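Local atomic coordinates of antitoxin phd (Enterobacteria phage P1, PDB entry 3HS2), a protein that acts as the labile antitoxin of a plasmid addiction module, neutralising the kinase toxin Doc, and as a DNA-binding transcriptional repressor. Residues A[18-23]-A[36-41]. Sequence-based numbering, arbitrary orientation.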
ATOM      1  N   ASN A  18       7.174  -8.162  12.698  1.00 31.73           N
ATOM      2  CA  ASN A  18       6.938  -7.432  13.934  1.00 35.69           C
ATOM      3  C   ASN A  18       6.472  -6.014  13.618  1.00 33.02           C
ATOM      4  O   ASN A  18       5.443  -5.563  14.118  1.00 36.06           O
ATOM      5  CB  ASN A  18       8.196  -7.411  14.805  1.00 32.51           C
ATOM      6  CG  ASN A  18       8.524  -8.777  15.390  1.00 40.97           C
ATOM      7  OD1 ASN A  18       7.654  -9.635  15.520  1.00 37.09           O
ATOM      8  ND2 ASN A  18       9.784  -8.979  15.749  1.00 34.27           N
ATOM      9  N   ASN A  19       7.228  -5.323  12.770  1.00 32.92           N
ATOM     10  CA  ASN A  19       6.851  -3.987  12.317  1.00 39.48           C
ATOM     11  C   ASN A  19       5.424  -3.945  11.772  1.00 40.20           C
ATOM     12  O   ASN A  19       4.632  -3.089  12.159  1.00 37.76           O
ATOM     13  CB  ASN A  19       7.833  -3.481  11.254  1.00 42.09           C
ATOM     14  CG  ASN A  19       9.119  -2.939  11.856  1.00 52.86           C
ATOM     15  OD1 ASN A  19       9.207  -2.713  13.061  1.00 46.67           O
ATOM     16  ND2 ASN A  19      10.121  -2.722  11.013  1.00 46.59           N
ATOM     17  N   VAL A  20       5.101  -4.879  10.880  1.00 37.35           N
ATOM     18  CA  VAL A  20       3.775  -4.947  10.270  1.00 31.70           C
ATOM     19  C   VAL A  20       2.674  -5.166  11.307  1.00 32.25           C
ATOM     20  O   VAL A  20       1.626  -4.525  11.250  1.00 30.82           O
ATOM     21  CB  VAL A  20       3.691  -6.070   9.220  1.00 33.82           C
ATOM     22  CG1 VAL A  20       2.248  -6.317   8.827  1.00 28.56           C
ATOM     23  CG2 VAL A  20       4.533  -5.730   7.999  1.00 28.94           C
ATOM     24  N   GLU A  21       2.910  -6.075  12.249  1.00 31.94           N
ATOM     25  CA  GLU A  21       1.931  -6.350  13.294  1.00 40.79           C
ATOM     26  C   GLU A  21       1.636  -5.103  14.122  1.00 42.48           C
ATOM     27  O   GLU A  21       0.532  -4.938  14.641  1.00 41.40           O
ATOM     28  CB  GLU A  21       2.406  -7.486  14.207  1.00 42.48           C
ATOM     29  CG  GLU A  21       1.699  -7.518  15.554  1.00 40.76           C
ATOM     30  CD  GLU A  21       1.989  -8.777  16.348  1.00 60.97           C
ATOM     31  OE1 GLU A  21       1.927  -8.716  17.595  1.00 65.80           O
ATOM     32  OE2 GLU A  21       2.274  -9.824  15.730  1.00 66.44           O
ATOM     33  N   ALA A  22       2.628  -4.228  14.239  1.00 39.42           N
ATOM     34  CA  ALA A  22       2.476  -3.006  15.015  1.00 47.78           C
ATOM     35  C   ALA A  22       1.838  -1.892  14.189  1.00 47.11           C
ATOM     36  O   ALA A  22       1.865  -0.726  14.584  1.00 59.52           O
ATOM     37  CB  ALA A  22       3.821  -2.557  15.575  1.00 40.06           C
ATOM     38  N   GLY A  23       1.274  -2.254  13.040  1.00 41.70           N
ATOM     39  CA  GLY A  23       0.531  -1.311  12.220  1.00 40.42           C
ATOM     40  C   GLY A  23       1.267  -0.790  11.002  1.00 41.11           C
ATOM     41  O   GLY A  23       0.706  -0.040  10.202  1.00 43.38           O
ATOM     42  N   ALA A  36       5.506  -5.475  -3.978  1.00 36.64           N
ATOM     43  CA  ALA A  36       4.489  -6.099  -3.152  1.00 37.40           C
ATOM     44  C   ALA A  36       4.357  -5.319  -1.853  1.00 29.40           C
ATOM     45  O   ALA A  36       5.256  -4.567  -1.476  1.00 35.40           O
ATOM     46  CB  ALA A  36       4.856  -7.548  -2.865  1.00 30.51           C
ATOM     47  N   VAL A  37       3.228  -5.489  -1.178  1.00 37.78           N
ATOM     48  CA  VAL A  37       3.025  -4.873   0.123  1.00 28.78           C
ATOM     49  C   VAL A  37       2.691  -5.951   1.146  1.00 27.85           C
ATOM     50  O   VAL A  37       1.908  -6.857   0.871  1.00 31.71           O
ATOM     51  CB  VAL A  37       1.895  -3.823   0.095  1.00 34.61           C
ATOM     52  CG1 VAL A  37       1.611  -3.314   1.498  1.00 37.77           C
ATOM     53  CG2 VAL A  37       2.262  -2.667  -0.822  1.00 33.21           C
ATOM     54  N   ILE A  38       3.306  -5.860   2.318  1.00 27.54           N
ATOM     55  CA  ILE A  38       2.978  -6.757   3.416  1.00 33.64           C
ATOM     56  C   ILE A  38       2.318  -5.963   4.535  1.00 32.77           C
ATOM     57  O   ILE A  38       2.877  -4.986   5.029  1.00 34.01           O
ATOM     58  CB  ILE A  38       4.220  -7.497   3.940  1.00 26.63           C
ATOM     59  CG1 ILE A  38       3.880  -8.299   5.193  1.00 36.94           C
ATOM     60  CG2 ILE A  38       5.347  -6.521   4.228  1.00 44.24           C
ATOM     61  CD1 ILE A  38       4.947  -9.294   5.560  1.00 55.52           C
ATOM     62  N   VAL A  39       1.120  -6.388   4.922  1.00 28.42           N
ATOM     63  CA  VAL A  39       0.314  -5.653   5.887  1.00 30.69           C
ATOM     64  C   VAL A  39      -0.449  -6.640   6.761  1.00 33.60           C
ATOM     65  O   VAL A  39      -0.676  -7.783   6.361  1.00 31.78           O
ATOM     66  CB  VAL A  39      -0.671  -4.703   5.158  1.00 33.24           C
ATOM     67  CG1 VAL A  39      -1.565  -5.486   4.213  1.00 33.19           C
ATOM     68  CG2 VAL A  39      -1.498  -3.903   6.149  1.00 32.34           C
ATOM     69  N   SER A  40      -0.834  -6.211   7.959  1.00 27.22           N
ATOM     70  CA  SER A  40      -1.567  -7.093   8.855  1.00 37.66           C
ATOM     71  C   SER A  40      -2.835  -7.574   8.165  1.00 33.20           C
ATOM     72  O   SER A  40      -3.525  -6.798   7.500  1.00 30.24           O
ATOM     73  CB  SER A  40      -1.922  -6.387  10.163  1.00 35.03           C
ATOM     74  OG  SER A  40      -3.257  -5.917  10.143  1.00 39.15           O
ATOM     75  N   LYS A  41      -3.131  -8.859   8.319  1.00 26.47           N
ATOM     76  CA  LYS A  41      -4.295  -9.452   7.686  1.00 34.60           C
ATOM     77  C   LYS A  41      -5.579  -8.760   8.133  1.00 36.89           C
ATOM     78  O   LYS A  41      -6.483  -8.537   7.328  1.00 35.82           O
ATOM     79  CB  LYS A  41      -4.368 -10.947   7.998  1.00 44.66           C
ATOM     80  CG  LYS A  41      -5.536 -11.652   7.336  1.00 41.64           C
ATOM     81  CD  LYS A  41      -5.833 -12.972   8.023  1.00 59.92           C
ATOM     82  CE  LYS A  41      -7.019 -13.675   7.383  1.00 53.06           C
ATOM     83  NZ  LYS A  41      -7.353 -14.944   8.083  1.00 67.52           N
TER
HETATM   84  O   HOH W   1       0.155  -3.428   9.054  1.00 31.74           O
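Val20, near the end of helix 13-21, sets both its methyl groups against the last residues, 38-40, of strand 36-40. Val20 CG1 lies over the face of the peptide joining Val39 to Ser40, 3.2 Å from Ser40 N and 3.4 Å from Val39 C, a close fit of methyl against main chain. Val20 CG2 reaches back along the strand to Ile38, where it packs against Ile38 O at 3.5 Å and Ile38 CG1 at 3.9 Å. The split follows from the valine torsion, which places CG1 anti to the backbone N (chi1 168°) and CG2 beside that nitrogen. No direct hydrogen bond joins the two segments; instead a water donates to Val20 O (2.9 Å) and accepts from Ser40 N (3.1 Å), serving both polar main-chain atoms beside the apolar contact. Just beyond, the helix closes in a Schellman motif with Gly23 at C-prime, Gly23 N bonding to Val20 O, which therefore has two donors. Ser40 N-caps helix 41-55, its OG bonded to Thr43 N. Val26 of the adjacent antiparallel strand 26-29 touches both Val20 and Ile38, so helix 13-21 packs on the sheet, which continues through strand 36-40 into the second subunit of the dimer.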